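PDB 5M45: acetone carboxylase alpha subunit from Xanthobacter autotrophicus Py2, which forms the alpha chain of a six-chain carboxylase assembly, belongs to the hydantoinase B/oxoprolinase family and carries a manganese site. Local coordinates for residues L706-G711 and D740-P745. Residues are numbered along the deposited sequence; the frame is centred on the assembly and turned at random.
Sequences LAKDAG and DSWTLP
Lys-708 reaches across to the backbone of Thr-743: its NZ donates a hydrogen bond of 2.9 Å to Thr-743 O, and the C=O...N angle of 174° puts the ammonium almost in line with the carbonyl. A second hydrogen bond from NZ goes to a water, which also accepts from Thr-743 N at 2.9 Å, so one ammonium serves both the carbonyl and, through the water, the amide of the same residue. Beyond CG the lysine chain is extended, which carries NZ this far while the methylenes lie against the indole and Leu-744. Lys-708 CE comes to 3.8 Å from Trp-742 NE1, approaching the indole obliquely, and CD meets Leu-744 CD1 at 4.2 Å, the two side chains running past each other in opposite directions. Lys-708 NZ lies 5.2 Å from the centroid of the five-membered ring of Trp-742, a long distance and at most a weak cation-pi attraction.

Leu-706 brings its CD2 methyl to 4.1 Å from Trp-742 CD1, while its carbonyl O lies in plane at the indole edge. CG of Trp-742 is anti to its backbone N (chi1 -178°), and NE1 of the indole donates a hydrogen bond to Ile-705 O in the last turn of helix 694-706. Lys-708, at positive phi, closes that helix in a Schellman motif, and this turn sets the origin of its side chain. Phe-722 of helix 712-724 packs on both Trp-742 and Leu-744, and Arg-733 NH2 bonds Trp-742 O.

The contact thus joins the loop after helix 726-735 to the C-terminal end of helix 694-706 at the chain's surface; across the segments the direct hydrogen bond runs from the lysine side chain to a backbone carbonyl, the water adds a route to the amide of the same residue, and the lysine's positive charge would probably be stabilised by the aligned carbonyl dipole.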
loop_
_atom_site.group_PDB
_atom_site.type_symbol
_atom_site.label_atom_id
_atom_site.label_comp_id
_atom_site.label_asym_id
_atom_site.label_seq_id
_atom_site.Cartn_x
_atom_site.Cartn_y
_atom_site.Cartn_z
ATOM N N LEU A 706 22.027 12.549 -39.323
ATOM C CA LEU A 706 21.106 13.100 -40.330
ATOM C C LEU A 706 20.120 12.041 -40.851
ATOM O O LEU A 706 18.950 12.337 -41.052
ATOM C CB LEU A 706 21.884 13.734 -41.484
ATOM C CG LEU A 706 22.626 15.041 -41.192
ATOM C CD1 LEU A 706 23.581 15.329 -42.338
ATOM C CD2 LEU A 706 21.639 16.178 -41.027
ATOM N N ALA A 707 20.584 10.802 -41.044
ATOM C CA ALA A 707 19.725 9.703 -41.497
ATOM C C ALA A 707 18.896 9.020 -40.376
ATOM O O ALA A 707 18.145 8.088 -40.647
ATOM C CB ALA A 707 20.570 8.659 -42.229
ATOM N N LYS A 708 19.030 9.465 -39.136
ATOM C CA LYS A 708 18.371 8.825 -37.977
ATOM C C LYS A 708 18.724 7.339 -37.769
ATOM O O LYS A 708 17.924 6.540 -37.329
ATOM C CB LYS A 708 16.872 9.123 -38.000
ATOM C CG LYS A 708 16.676 10.629 -37.778
ATOM C CD LYS A 708 15.274 11.075 -37.966
ATOM C CE LYS A 708 15.283 12.594 -38.084
ATOM N NZ LYS A 708 13.953 13.028 -38.485
ATOM N N ASP A 709 19.980 7.013 -38.058
ATOM C CA ASP A 709 20.508 5.650 -38.033
ATOM C C ASP A 709 21.126 5.359 -36.658
ATOM O O ASP A 709 22.304 5.628 -36.414
ATOM C CB ASP A 709 21.504 5.488 -39.198
ATOM C CG ASP A 709 22.044 4.084 -39.334
ATOM O OD1 ASP A 709 21.614 3.178 -38.538
ATOM O OD2 ASP A 709 22.877 3.888 -40.282
ATOM N N ALA A 710 20.263 4.857 -35.769
ATOM C CA ALA A 710 20.616 4.289 -34.462
ATOM C C ALA A 710 19.394 3.560 -33.903
ATOM O O ALA A 710 18.269 3.773 -34.349
ATOM C CB ALA A 710 21.054 5.376 -33.473
ATOM N N GLY A 711 19.589 2.711 -32.905
ATOM C CA GLY A 711 18.473 1.995 -32.297
ATOM C C GLY A 711 17.464 2.913 -31.607
ATOM O O GLY A 711 17.764 4.078 -31.291
ATOM N N ASP A 740 18.432 23.445 -39.371
ATOM C CA ASP A 740 17.140 23.605 -38.703
ATOM C C ASP A 740 16.020 22.697 -39.220
ATOM O O ASP A 740 15.094 22.392 -38.465
ATOM C CB ASP A 740 16.676 25.081 -38.710
ATOM C CG ASP A 740 17.548 25.981 -37.830
ATOM O OD1 ASP A 740 18.302 25.468 -36.980
ATOM O OD2 ASP A 740 17.495 27.212 -38.006
ATOM N N SER A 741 16.120 22.242 -40.464
ATOM C CA SER A 741 15.165 21.279 -41.033
ATOM C C SER A 741 15.248 19.846 -40.422
ATOM O O SER A 741 14.314 19.071 -40.568
ATOM C CB SER A 741 15.370 21.199 -42.534
ATOM O OG SER A 741 16.710 20.809 -42.796
ATOM N N TRP A 742 16.361 19.500 -39.771
ATOM C CA TRP A 742 16.475 18.235 -39.025
ATOM C C TRP A 742 15.776 18.382 -37.661
ATOM O O TRP A 742 16.057 19.324 -36.943
ATOM C CB TRP A 742 17.963 17.863 -38.816
ATOM C CG TRP A 742 18.237 16.551 -38.097
ATOM C CD1 TRP A 742 18.399 15.337 -38.660
ATOM C CD2 TRP A 742 18.386 16.357 -36.682
ATOM N NE1 TRP A 742 18.639 14.386 -37.699
ATOM C CE2 TRP A 742 18.634 14.985 -36.470
ATOM C CE3 TRP A 742 18.327 17.209 -35.565
ATOM C CZ2 TRP A 742 18.840 14.452 -35.194
ATOM C CZ3 TRP A 742 18.520 16.669 -34.296
ATOM C CH2 TRP A 742 18.794 15.311 -34.138
ATOM N N THR A 743 14.862 17.463 -37.341
ATOM C CA THR A 743 14.193 17.436 -36.032
ATOM C C THR A 743 14.088 15.969 -35.545
ATOM O O THR A 743 14.104 15.030 -36.373
ATOM C CB THR A 743 12.772 18.047 -36.050
ATOM O OG1 THR A 743 11.912 17.262 -36.882
ATOM C CG2 THR A 743 12.787 19.519 -36.593
ATOM N N LEU A 744 13.983 15.798 -34.221
ATOM C CA LEU A 744 13.888 14.480 -33.574
ATOM C C LEU A 744 12.722 14.413 -32.559
ATOM O O LEU A 744 12.954 14.320 -31.323
ATOM C CB LEU A 744 15.236 14.111 -32.952
ATOM C CG LEU A 744 15.417 12.621 -32.613
ATOM C CD1 LEU A 744 15.623 11.730 -33.858
ATOM C CD2 LEU A 744 16.548 12.482 -31.595
ATOM N N PRO A 745 11.480 14.473 -33.059
ATOM C CA PRO A 745 10.341 14.328 -32.126
ATOM C C PRO A 745 10.219 12.879 -31.613
ATOM O O PRO A 745 10.355 11.911 -32.373
ATOM C CB PRO A 745 9.130 14.715 -32.977
ATOM C CG PRO A 745 9.530 14.429 -34.388
ATOM C CD PRO A 745 11.037 14.645 -34.461
HETATM O O HOH W 1 14.080 15.729 -39.546
#